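Local atomic coordinates of sortase (Actinomyces oris, PDB entry 5UTT), a protein that is a sortase, apparently of class E, and probably acts as a cysteine transpeptidase that anchors proteins bearing a sorting signal to the cell wall. Residues Gly30-Tyr38 and Glu181-Val189. Residues are numbered along the deposited sequence; the frame is centred on the assembly and turned at random.
Sequences GMLVVPKWY and ESVLNDPGV
Tyr38 supplies the polar link to the C-terminal tail: the backbone N of Leu184 donates to Tyr38 OH over 3.1 Å, and an N-H...O angle of 167° makes the bond nearly straight. A water lies 2.6 Å from Tyr38 OH, in the plane of the ring, and donates to the carbonyl O of Asn185. Leu184 CD1 sits over one face, 3.9 Å from the ring centroid and 17° off its normal, a CH-pi contact, while the carbonyl O of Ser182 lies at the edge, 3.4 Å from Tyr38 CE2. With CG anti to its carbonyl carbon (chi1 -81°), Tyr38 lays its ring alongside residues 182-184.

In this sortase beta-barrel fold, 28-33 is the first strand and pairs with strands 45-49 and 100-104; the irregular tail 181-189, beyond the last strand, 161-174, runs back antiparallel alongside residues 31-35, Pro187 beside Met31 and Ser182 beside Pro35. Alternation along the strand sends Met31 and Val33 toward that tail and Leu32 away from it.

Apolar side chains meet at Val33 and Met31. Val33 CG2, its side chain at about a right angle to Pro187, meets CB of that proline at 3.7 Å, and Pro187 also touches Trp109 of strand 108-120. Extended beyond CG, Met31 brings SD to 4.1 Å from Pro187 CB. Separately, Met31 SD closely approaches a carbonyl oxygen, Pro187 O, at 3.4 Å. At the other end, Pro35 CG rests 3.7 Å from Ser182 CB, while Ser182 OG is hydrogen-bonded to Glu100. Within the tail, Gly188 N donates to Asp186 OD1 from above the carboxylate plane, an Asx turn.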
loop_
_atom_site.group_PDB
_atom_site.type_symbol
_atom_site.label_atom_id
_atom_site.label_comp_id
_atom_site.label_asym_id
_atom_site.label_seq_id
_atom_site.Cartn_x
_atom_site.Cartn_y
_atom_site.Cartn_z
ATOM N N GLY A 30 -7.702 -7.116 0.006
ATOM C CA GLY A 30 -6.690 -7.827 0.790
ATOM C C GLY A 30 -6.449 -7.113 2.096
ATOM O O GLY A 30 -7.289 -6.292 2.511
ATOM N N MET A 31 -5.333 -7.454 2.745
ATOM C CA MET A 31 -4.875 -6.745 3.960
ATOM C C MET A 31 -3.481 -6.196 3.804
ATOM O O MET A 31 -2.621 -6.804 3.072
ATOM C CB MET A 31 -4.937 -7.637 5.199
ATOM C CG MET A 31 -6.307 -7.725 5.832
ATOM S SD MET A 31 -6.257 -8.954 7.153
ATOM C CE MET A 31 -7.681 -8.388 8.077
ATOM N N LEU A 32 -3.268 -5.011 4.364
ATOM C CA LEU A 32 -1.957 -4.414 4.360
ATOM C C LEU A 32 -1.221 -4.768 5.637
ATOM O O LEU A 32 -1.714 -4.524 6.730
ATOM C CB LEU A 32 -2.039 -2.895 4.249
ATOM C CG LEU A 32 -0.753 -2.082 4.150
ATOM C CD1 LEU A 32 0.010 -2.378 2.853
ATOM C CD2 LEU A 32 -1.074 -0.599 4.291
ATOM N N VAL A 33 -0.018 -5.280 5.492
ATOM C CA VAL A 33 0.847 -5.560 6.659
ATOM C C VAL A 33 2.179 -4.830 6.440
ATOM O O VAL A 33 2.860 -5.017 5.425
ATOM C CB VAL A 33 1.055 -7.069 6.869
ATOM C CG1 VAL A 33 2.062 -7.307 7.960
ATOM C CG2 VAL A 33 -0.262 -7.776 7.190
ATOM N N VAL A 34 2.560 -3.985 7.392
ATOM C CA VAL A 34 3.856 -3.307 7.314
ATOM C C VAL A 34 4.652 -3.698 8.568
ATOM O O VAL A 34 4.300 -3.277 9.686
ATOM C CB VAL A 34 3.676 -1.791 7.194
ATOM C CG1 VAL A 34 5.038 -1.095 7.179
ATOM C CG2 VAL A 34 2.812 -1.426 5.979
ATOM N N PRO A 35 5.734 -4.458 8.418
ATOM C CA PRO A 35 6.450 -4.927 9.627
ATOM C C PRO A 35 6.949 -3.851 10.602
ATOM O O PRO A 35 6.960 -4.060 11.818
ATOM C CB PRO A 35 7.607 -5.707 9.025
ATOM C CG PRO A 35 7.038 -6.259 7.767
ATOM C CD PRO A 35 6.267 -5.113 7.194
ATOM N N LYS A 36 7.283 -2.669 10.101
ATOM C CA LYS A 36 7.627 -1.555 11.006
ATOM C C LYS A 36 6.469 -0.963 11.822
ATOM O O LYS A 36 6.687 -0.036 12.620
ATOM C CB LYS A 36 8.274 -0.448 10.225
ATOM C CG LYS A 36 9.726 -0.785 9.912
ATOM C CD LYS A 36 10.491 0.487 9.715
ATOM C CE LYS A 36 11.981 0.290 9.845
ATOM N NZ LYS A 36 12.613 1.482 9.231
ATOM N N TRP A 37 5.265 -1.408 11.560
ATOM C CA TRP A 37 4.093 -0.935 12.271
ATOM C C TRP A 37 3.625 -1.947 13.308
ATOM O O TRP A 37 2.628 -1.659 14.050
ATOM C CB TRP A 37 2.952 -0.572 11.298
ATOM C CG TRP A 37 3.243 0.606 10.410
ATOM C CD1 TRP A 37 4.303 1.480 10.519
ATOM C CD2 TRP A 37 2.473 1.068 9.292
ATOM N NE1 TRP A 37 4.260 2.404 9.542
ATOM C CE2 TRP A 37 3.164 2.189 8.759
ATOM C CE3 TRP A 37 1.295 0.636 8.661
ATOM C CZ2 TRP A 37 2.696 2.895 7.657
ATOM C CZ3 TRP A 37 0.854 1.339 7.556
ATOM C CH2 TRP A 37 1.569 2.449 7.063
ATOM N N TYR A 38 4.325 -3.074 13.442
ATOM C CA TYR A 38 4.053 -3.991 14.550
ATOM C C TYR A 38 4.281 -3.204 15.843
ATOM O O TYR A 38 5.315 -2.572 16.026
ATOM C CB TYR A 38 4.886 -5.245 14.504
ATOM C CG TYR A 38 4.375 -6.299 13.557
ATOM C CD1 TYR A 38 3.063 -6.776 13.640
ATOM C CD2 TYR A 38 5.214 -6.856 12.596
ATOM C CE1 TYR A 38 2.598 -7.761 12.790
ATOM C CE2 TYR A 38 4.762 -7.835 11.741
ATOM C CZ TYR A 38 3.473 -8.301 11.842
ATOM O OH TYR A 38 3.081 -9.283 10.981
ATOM N N GLU A 181 8.957 -14.147 6.368
ATOM C CA GLU A 181 9.550 -14.289 7.700
ATOM C C GLU A 181 9.205 -13.156 8.639
ATOM O O GLU A 181 9.094 -13.393 9.840
ATOM C CB GLU A 181 11.067 -14.416 7.619
ATOM C CG GLU A 181 11.537 -15.801 7.172
ATOM C CD GLU A 181 11.342 -16.895 8.222
ATOM O OE1 GLU A 181 11.767 -16.699 9.390
ATOM O OE2 GLU A 181 10.778 -17.961 7.891
ATOM N N SER A 182 9.039 -11.953 8.091
ATOM C CA SER A 182 8.691 -10.762 8.891
ATOM C C SER A 182 7.283 -10.830 9.480
ATOM O O SER A 182 6.966 -10.093 10.424
ATOM C CB SER A 182 8.782 -9.498 8.046
ATOM O OG SER A 182 7.920 -9.574 6.915
ATOM N N VAL A 183 6.416 -11.640 8.876
ATOM C CA VAL A 183 5.028 -11.695 9.323
ATOM C C VAL A 183 5.053 -12.459 10.650
ATOM O O VAL A 183 5.488 -13.597 10.691
ATOM C CB VAL A 183 4.125 -12.335 8.249
ATOM C CG1 VAL A 183 2.786 -12.777 8.845
ATOM C CG2 VAL A 183 3.930 -11.348 7.099
ATOM N N LEU A 184 4.592 -11.829 11.735
ATOM C CA LEU A 184 4.719 -12.398 13.074
ATOM C C LEU A 184 3.554 -13.288 13.477
ATOM O O LEU A 184 3.709 -14.127 14.354
ATOM C CB LEU A 184 4.844 -11.304 14.131
ATOM C CG LEU A 184 6.082 -10.412 14.064
ATOM C CD1 LEU A 184 6.004 -9.380 15.193
ATOM C CD2 LEU A 184 7.366 -11.228 14.114
ATOM N N ASN A 185 2.393 -13.031 12.891
ATOM C CA ASN A 185 1.225 -13.871 13.049
ATOM C C ASN A 185 0.321 -13.643 11.860
ATOM O O ASN A 185 0.506 -12.675 11.117
ATOM C CB ASN A 185 0.464 -13.489 14.325
ATOM C CG ASN A 185 0.009 -12.035 14.320
ATOM O OD1 ASN A 185 -1.117 -11.720 13.967
ATOM N ND2 ASN A 185 0.890 -11.156 14.673
ATOM N N ASP A 186 -0.679 -14.510 11.714
ATOM C CA ASP A 186 -1.576 -14.414 10.578
ATOM C C ASP A 186 -2.384 -13.143 10.740
ATOM O O ASP A 186 -3.059 -12.976 11.765
ATOM C CB ASP A 186 -2.501 -15.640 10.495
ATOM C CG ASP A 186 -2.993 -15.911 9.086
ATOM O OD1 ASP A 186 -3.128 -14.955 8.291
ATOM O OD2 ASP A 186 -3.263 -17.094 8.778
ATOM N N PRO A 187 -2.325 -12.236 9.751
ATOM C CA PRO A 187 -3.165 -11.043 9.766
ATOM C C PRO A 187 -4.623 -11.373 9.568
ATOM O O PRO A 187 -5.492 -10.625 10.058
ATOM C CB PRO A 187 -2.646 -10.210 8.605
ATOM C CG PRO A 187 -2.024 -11.198 7.700
ATOM C CD PRO A 187 -1.458 -12.280 8.558
ATOM N N GLY A 188 -4.896 -12.498 8.908
ATOM C CA GLY A 188 -6.244 -12.907 8.588
ATOM C C GLY A 188 -6.467 -14.359 8.978
ATOM O O GLY A 188 -5.916 -14.860 9.975
ATOM N N VAL A 189 -7.289 -15.027 8.205
ATOM C CA VAL A 189 -7.671 -16.403 8.455
ATOM C C VAL A 189 -6.915 -17.292 7.447
ATOM O O VAL A 189 -7.037 -17.068 6.266
ATOM C CB VAL A 189 -9.183 -16.555 8.253
ATOM C CG1 VAL A 189 -9.627 -17.978 8.528
ATOM C CG2 VAL A 189 -9.931 -15.564 9.157
HETATM O O HOH W 1 0.542 -9.981 10.847
#